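Local coordinates for exosome complex exonuclease RRP46 homolog (Oryza sativa Japonica Group, PDB 3HKM), which binds double-stranded DNA and single-stranded RNA, cleaves DNA hydrolytically and RNA phosphorolytically in vitro, and is a probable component of the exosome, at residues 12-17 and 220-225; 36-41 and 109-114; 119-124 and 138-143. All blocks are in the same frame, centred on the assembly; numbering follows the deposited sequence.

Interaction 1: 12-17 and 220-225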
# COMPACT_ATOMS: atom_id res chain seq x y z
N ASN A 12 -6.09 -16.70 -7.60
CA ASN A 12 -4.80 -16.00 -7.58
C ASN A 12 -4.75 -14.78 -8.49
O ASN A 12 -3.68 -14.21 -8.71
CB ASN A 12 -3.62 -16.94 -7.86
CG ASN A 12 -3.57 -17.40 -9.31
OD1 ASN A 12 -3.57 -16.59 -10.23
ND2 ASN A 12 -3.52 -18.72 -9.50
N GLN A 13 -5.91 -14.38 -9.00
CA GLN A 13 -5.97 -13.29 -9.98
C GLN A 13 -6.08 -11.91 -9.33
O GLN A 13 -6.99 -11.66 -8.53
CB GLN A 13 -7.13 -13.51 -10.95
CG GLN A 13 -7.03 -12.71 -12.24
CD GLN A 13 -7.92 -13.26 -13.34
OE1 GLN A 13 -8.53 -14.33 -13.18
NE2 GLN A 13 -8.01 -12.55 -14.46
N LEU A 14 -5.14 -11.04 -9.68
CA LEU A 14 -5.18 -9.64 -9.29
C LEU A 14 -6.11 -8.86 -10.22
O LEU A 14 -6.12 -9.08 -11.43
CB LEU A 14 -3.77 -9.04 -9.32
CG LEU A 14 -2.71 -9.76 -8.50
CD1 LEU A 14 -1.33 -9.15 -8.72
CD2 LEU A 14 -3.09 -9.72 -7.02
N ARG A 15 -6.91 -7.95 -9.66
CA ARG A 15 -7.77 -7.14 -10.51
C ARG A 15 -6.86 -6.22 -11.34
O ARG A 15 -5.71 -5.99 -10.96
CB ARG A 15 -8.79 -6.37 -9.68
CG ARG A 15 -8.27 -5.12 -9.02
CD ARG A 15 -8.56 -5.14 -7.52
NE ARG A 15 -9.96 -4.92 -7.16
CZ ARG A 15 -10.34 -4.47 -5.97
NH1 ARG A 15 -9.44 -4.20 -5.03
NH2 ARG A 15 -11.62 -4.29 -5.71
N PRO A 16 -7.36 -5.74 -12.49
CA PRO A 16 -6.47 -4.93 -13.33
C PRO A 16 -6.03 -3.65 -12.60
O PRO A 16 -6.89 -2.92 -12.10
CB PRO A 16 -7.33 -4.59 -14.54
CG PRO A 16 -8.41 -5.67 -14.55
CD PRO A 16 -8.68 -5.94 -13.10
N PHE A 17 -4.73 -3.40 -12.51
CA PHE A 17 -4.24 -2.15 -11.91
C PHE A 17 -3.75 -1.16 -12.96
O PHE A 17 -3.46 -1.52 -14.11
CB PHE A 17 -3.16 -2.40 -10.85
CG PHE A 17 -2.15 -3.44 -11.24
CD1 PHE A 17 -2.44 -4.79 -11.08
CD2 PHE A 17 -0.93 -3.08 -11.77
CE1 PHE A 17 -1.52 -5.76 -11.44
CE2 PHE A 17 -0.00 -4.04 -12.14
CZ PHE A 17 -0.30 -5.39 -11.97
N SER A 220 5.06 -10.37 -7.97
CA SER A 220 5.95 -10.03 -9.09
C SER A 220 5.21 -9.32 -10.21
O SER A 220 5.81 -8.57 -10.97
CB SER A 220 6.63 -11.29 -9.65
OG SER A 220 5.71 -12.06 -10.41
N ARG A 221 3.91 -9.55 -10.32
CA ARG A 221 3.09 -8.85 -11.31
C ARG A 221 3.03 -7.35 -10.99
O ARG A 221 3.12 -6.51 -11.89
CB ARG A 221 1.68 -9.43 -11.39
CG ARG A 221 1.57 -10.68 -12.26
CD ARG A 221 0.12 -11.11 -12.49
NE ARG A 221 0.03 -12.40 -13.18
CZ ARG A 221 -0.12 -12.55 -14.50
NH1 ARG A 221 -0.19 -11.48 -15.29
NH2 ARG A 221 -0.19 -13.76 -15.03
N ILE A 222 2.90 -7.02 -9.71
CA ILE A 222 2.83 -5.63 -9.27
C ILE A 222 4.18 -4.91 -9.39
O ILE A 222 4.24 -3.76 -9.82
CB ILE A 222 2.33 -5.50 -7.83
CG1 ILE A 222 0.91 -6.07 -7.68
CG2 ILE A 222 2.34 -4.05 -7.39
CD1 ILE A 222 0.47 -6.17 -6.24
N SER A 223 5.26 -5.58 -9.00
CA SER A 223 6.60 -4.98 -9.09
C SER A 223 7.12 -4.89 -10.54
O SER A 223 7.87 -3.96 -10.86
CB SER A 223 7.60 -5.67 -8.15
OG SER A 223 7.80 -7.03 -8.51
N ASP A 224 6.74 -5.83 -11.40
CA ASP A 224 7.08 -5.76 -12.82
C ASP A 224 6.42 -4.53 -13.45
O ASP A 224 6.95 -3.94 -14.39
CB ASP A 224 6.61 -7.02 -13.58
CG ASP A 224 7.41 -8.28 -13.23
OD1 ASP A 224 8.44 -8.20 -12.53
OD2 ASP A 224 6.99 -9.38 -13.68
N PHE A 225 5.26 -4.16 -12.92
CA PHE A 225 4.54 -2.95 -13.33
C PHE A 225 5.30 -1.70 -12.87
O PHE A 225 5.57 -0.78 -13.67
CB PHE A 225 3.13 -2.99 -12.72
CG PHE A 225 2.24 -1.83 -13.11
CD1 PHE A 225 1.83 -1.64 -14.42
CD2 PHE A 225 1.76 -0.95 -12.14
CE1 PHE A 225 1.00 -0.59 -14.77
CE2 PHE A 225 0.93 0.10 -12.48
CZ PHE A 225 0.55 0.29 -13.80

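Interaction 2: 36-41 and 109-114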
# COMPACT_ATOMS: atom_id res chain seq x y z
N GLY A 36 -9.13 -2.28 -9.82
CA GLY A 36 -10.57 -2.33 -9.95
C GLY A 36 -11.13 -0.95 -9.65
O GLY A 36 -10.58 0.06 -10.12
N ASP A 37 -12.20 -0.90 -8.86
CA ASP A 37 -12.84 0.38 -8.51
C ASP A 37 -12.21 1.00 -7.28
O ASP A 37 -12.56 2.11 -6.89
CB ASP A 37 -14.33 0.19 -8.26
CG ASP A 37 -15.13 0.06 -9.54
OD1 ASP A 37 -16.37 -0.01 -9.43
OD2 ASP A 37 -14.53 0.03 -10.64
N THR A 38 -11.30 0.28 -6.64
CA THR A 38 -10.56 0.84 -5.52
C THR A 38 -9.46 1.72 -6.08
O THR A 38 -8.48 1.23 -6.65
CB THR A 38 -9.94 -0.25 -4.64
OG1 THR A 38 -10.99 -0.97 -3.99
CG2 THR A 38 -9.02 0.37 -3.59
N ILE A 39 -9.62 3.03 -5.91
CA ILE A 39 -8.66 3.98 -6.46
C ILE A 39 -8.19 5.02 -5.44
O ILE A 39 -8.98 5.51 -4.62
CB ILE A 39 -9.15 4.62 -7.78
CG1 ILE A 39 -8.66 6.07 -7.89
CG2 ILE A 39 -10.67 4.52 -7.92
CD1 ILE A 39 -8.75 6.61 -9.27
N VAL A 40 -6.91 5.35 -5.52
CA VAL A 40 -6.24 6.17 -4.52
C VAL A 40 -5.30 7.19 -5.19
O VAL A 40 -4.74 6.91 -6.25
CB VAL A 40 -5.42 5.25 -3.59
CG1 VAL A 40 -4.06 5.86 -3.28
CG2 VAL A 40 -6.21 4.88 -2.32
N LEU A 41 -5.14 8.36 -4.58
CA LEU A 41 -4.15 9.34 -5.05
C LEU A 41 -3.06 9.57 -4.01
O LEU A 41 -3.34 9.97 -2.88
CB LEU A 41 -4.81 10.67 -5.43
CG LEU A 41 -3.84 11.84 -5.69
CD1 LEU A 41 -2.99 11.58 -6.93
CD2 LEU A 41 -4.58 13.17 -5.83
N VAL A 109 -10.15 7.80 -3.26
CA VAL A 109 -11.04 8.23 -4.33
C VAL A 109 -12.23 7.29 -4.44
O VAL A 109 -13.37 7.71 -4.60
CB VAL A 109 -10.28 8.30 -5.69
CG1 VAL A 109 -11.25 8.46 -6.85
CG2 VAL A 109 -9.26 9.44 -5.67
N GLY A 110 -11.95 5.99 -4.34
CA GLY A 110 -12.97 4.97 -4.35
C GLY A 110 -12.56 3.80 -3.48
O GLY A 110 -11.37 3.56 -3.27
N ASN A 111 -13.53 3.07 -2.95
CA ASN A 111 -13.23 1.92 -2.12
C ASN A 111 -14.09 0.72 -2.48
O ASN A 111 -15.23 0.60 -2.04
CB ASN A 111 -13.38 2.27 -0.63
CG ASN A 111 -13.00 1.12 0.28
OD1 ASN A 111 -12.57 0.07 -0.18
ND2 ASN A 111 -13.17 1.31 1.58
N ASP A 112 -13.52 -0.15 -3.32
CA ASP A 112 -14.14 -1.44 -3.63
C ASP A 112 -13.28 -2.57 -3.08
O ASP A 112 -13.23 -3.65 -3.67
CB ASP A 112 -14.30 -1.63 -5.14
CG ASP A 112 -15.12 -2.86 -5.47
OD1 ASP A 112 -15.07 -3.33 -6.62
OD2 ASP A 112 -15.80 -3.37 -4.57
N GLY A 113 -12.60 -2.33 -1.96
CA GLY A 113 -11.84 -3.39 -1.31
C GLY A 113 -10.34 -3.30 -1.49
O GLY A 113 -9.86 -2.60 -2.39
N SER A 114 -9.61 -4.02 -0.64
CA SER A 114 -8.14 -3.99 -0.56
C SER A 114 -7.60 -2.55 -0.56
O SER A 114 -6.65 -2.23 -1.28
CB SER A 114 -7.51 -4.81 -1.69
OG SER A 114 -7.75 -6.19 -1.50
O HOH W 1 -13.04 -3.39 -8.17
O HOH W 2 -17.65 -2.20 -8.04

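Interaction 3: 119-124 and 138-143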
# COMPACT_ATOMS: atom_id res chain seq x y z
N ALA A 119 -3.48 1.53 -1.21
CA ALA A 119 -2.83 2.76 -0.75
C ALA A 119 -1.33 2.58 -0.59
O ALA A 119 -0.55 3.48 -0.88
CB ALA A 119 -3.46 3.24 0.55
N ILE A 120 -0.93 1.40 -0.11
CA ILE A 120 0.48 1.04 0.01
C ILE A 120 1.21 1.06 -1.34
O ILE A 120 2.23 1.74 -1.50
CB ILE A 120 0.62 -0.34 0.70
CG1 ILE A 120 0.17 -0.22 2.17
CG2 ILE A 120 2.06 -0.85 0.61
CD1 ILE A 120 0.38 -1.47 2.99
N ASN A 121 0.70 0.32 -2.31
CA ASN A 121 1.27 0.28 -3.66
C ASN A 121 1.32 1.66 -4.31
O ASN A 121 2.31 2.03 -4.94
CB ASN A 121 0.44 -0.65 -4.54
CG ASN A 121 0.44 -2.07 -4.05
OD1 ASN A 121 -0.58 -2.76 -4.09
ND2 ASN A 121 1.59 -2.53 -3.57
N ALA A 122 0.23 2.40 -4.17
CA ALA A 122 0.13 3.77 -4.66
C ALA A 122 1.28 4.63 -4.13
O ALA A 122 1.87 5.41 -4.86
CB ALA A 122 -1.19 4.36 -4.24
N CYS A 123 1.56 4.47 -2.84
CA CYS A 123 2.54 5.30 -2.15
C CYS A 123 3.94 4.89 -2.51
O CYS A 123 4.84 5.73 -2.56
CB CYS A 123 2.34 5.22 -0.64
SG CYS A 123 1.02 6.29 -0.05
N CYS A 124 4.14 3.60 -2.76
CA CYS A 124 5.45 3.13 -3.21
C CYS A 124 5.78 3.70 -4.58
O CYS A 124 6.93 4.04 -4.87
CB CYS A 124 5.51 1.60 -3.27
SG CYS A 124 7.06 0.98 -3.96
N ALA A 138 7.89 -1.77 -2.12
CA ALA A 138 6.86 -2.41 -1.32
C ALA A 138 5.67 -2.78 -2.22
O ALA A 138 5.09 -1.93 -2.88
CB ALA A 138 6.41 -1.50 -0.19
N VAL A 139 5.34 -4.07 -2.25
CA VAL A 139 4.21 -4.55 -3.03
C VAL A 139 3.22 -5.24 -2.09
O VAL A 139 3.52 -6.28 -1.51
CB VAL A 139 4.67 -5.48 -4.19
CG1 VAL A 139 3.52 -6.32 -4.70
CG2 VAL A 139 5.26 -4.66 -5.32
N ALA A 140 2.04 -4.64 -1.91
CA ALA A 140 1.07 -5.14 -0.95
C ALA A 140 -0.10 -5.85 -1.63
O ALA A 140 -0.50 -5.47 -2.73
CB ALA A 140 0.55 -4.00 -0.08
N ILE A 141 -0.64 -6.88 -0.98
CA ILE A 141 -1.77 -7.63 -1.53
C ILE A 141 -2.75 -8.04 -0.43
O ILE A 141 -2.35 -8.62 0.57
CB ILE A 141 -1.30 -8.90 -2.28
CG1 ILE A 141 -0.37 -8.55 -3.44
CG2 ILE A 141 -2.50 -9.68 -2.78
CD1 ILE A 141 0.19 -9.75 -4.16
N GLY A 142 -4.02 -7.72 -0.64
CA GLY A 142 -5.07 -8.16 0.27
C GLY A 142 -5.48 -9.59 -0.04
O GLY A 142 -5.98 -9.88 -1.11
N CYS A 143 -5.25 -10.49 0.91
CA CYS A 143 -5.56 -11.90 0.73
C CYS A 143 -6.77 -12.26 1.55
O CYS A 143 -6.85 -11.91 2.72
CB CYS A 143 -4.40 -12.77 1.18
SG CYS A 143 -2.78 -12.25 0.60

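Interaction 1: 12-17 and 220-225
Phe17 drives one edge of its ring against a face of Phe225, and this edge-to-face pair makes the closest fit between the loop 12-17 and the helical turn 220-225. The planes stand at 79° and the centroids lie 4.8 Å apart. The leading rim atom is CE2 of Phe17, 3.3 Å from CG of Phe225; beside it, CD2 of Phe17 lies over the same face, 3.5 Å from CD2 of Phe225 and displaced toward the rim. The edge therefore settles near the root of the Phe225 ring and also meets its CB. With CG anti to the backbone N (chi1 -177°), Phe225 sets that root against the incoming edge.

CZ of Phe17, next to CE2 on the ring, comes 3.6 Å from the carbonyl O of Arg221. This oxygen lies near the ring plane, so an aromatic C-H probably points at the negative end of the carbonyl dipole. That carbonyl also takes a weak helical bond from the N of Phe225.

Leu14 supplies a second, shallower bump. A single methyl, CD1, faces both CB of Arg221 at 4.0 Å and CG1 of Ile222 at 3.9 Å, and the Leu14 and Ile222 side chains cross at about a right angle. CE1 of Phe17 is only loosely set against CG1 of Ile222, at 4.5 Å. The interface of 269 Å² holds by shape and apolar contact.

The loop leads into strand 17-21, an outer strand of the five-stranded sheet, while the helical turn belongs to helix 205-229. Trp33 of strand 29-35 meets the Phe225 ring, and Ile222 continues inward onto Val139 and Ile141 of strand 138-145.

Interaction 2: 36-41 and 109-114
The carbonyl O of Ile39 is gripped by two successive amides of the facing strand: Val109 N at 2.9 Å and Gly110 N at 3.0 Å, the latter the straighter bond (161° at the hydrogen). Two residues set against one make this a classic beta bulge, where CG1 of Ile39 lies 3.5 Å from CB of Val109. In return Ile39 N reaches Gly110 O at 3.2 Å, from well above the carbonyl plane. A side chain at position 110 would run into the carbonyl O of Asp37. The bulge lies where antiparallel strands 38-49 and 100-110 of the five-stranded sheet end their pairing, just before the turn into helix 115-130. Thr38 takes over there. Its hydroxyl accepts from Asp112 N at 2.7 Å, bent to 131°, and donates to a lone pair of Gly113 O, a carbonyl that Arg15 also grips. The turn is held from within by an Asx turn, Asn111 OD1 taking the N-H of Gly113 at 3.0 Å. At the outer end CB of Asp37 meets CB of Asp112, and a water joins the two residues, accepting from Asp37 N and donating to Asp112 OD1 at 2.6 Å.

Interaction 3: 119-124 and 138-143
Ile120 and Ala140 form the tight part of this contact. The methyl CG2 of Ile120 rests 3.6 Å from CB of Ala140, the branch carbon CB of Ile120 is nearly as close at 3.7 Å, and CD1 of Ile120 closes on the same methyl at 4.0 Å. Three atoms of the branched side chain thus pack on one methyl. Toward Ala138 the apolar packing is looser: CB of Ala138 lies 4.5 Å from CG2 of Ile120. The looser end is nonetheless buried, and there a hydrogen bond joins the two segments. Cys124 has SG anti to its backbone N (chi1 175°), where the sulphur accepts the N-H of Ala138 at 3.4 Å, almost straight at 162°. The carbonyl O of Ala138 has no polar partner in the model although the contact buries it; CB of Cys124 is 3.6 Å from it.

Helix 115-130 and strand 138-145 run nearly antiparallel, their local axes 164° apart in direction and 7.1 Å apart at closest approach, a short separation consistent with the small alanine side chains facing the helix. In this RNase PH domain the helix is sandwiched between the two sheets: Ala122 and Cys123 pack on strand 38-49, while Ile120, Asn121 and Cys124 meet the strand of the four-stranded antiparallel sheet.

Asn121 lies against the strand backbone, its amide carbon CG 3.7 Å from Ala140 N; which way round the amide sits is uncertain. An alanine here would probably leave a gap against the backbone of Val139 and Ala140 and deprive the Ala140 peptide groups of a close polar neighbour. Ile120 also touches Leu84 of helix 77-91, and Cys124 touches Met226 of helix 205-229.

How the interactions relate
From the N terminus, residues 12-17 meet their partner only in helix 205-229, so interaction 1 closes a loop of some 200 residues and the other two contacts nest inside it. Interaction 2 is the first to close, joining strands 38-49 and 100-110; helix 115-130 follows directly and, with strand 138-145, closes the short loop of interaction 3; interaction 1 closes last. Interactions 2 and 3 are in series and do not cross. Arg15 links interaction 1 to interaction 2 through probable hydrogen bonds to the carbonyls of Asp112 and Gly113. Interaction 1 reaches interaction 3 through Ile222, and Val40 packs on Ala122, so interaction 3, near the chain's centre, touches both others and joins the sheets through the helix.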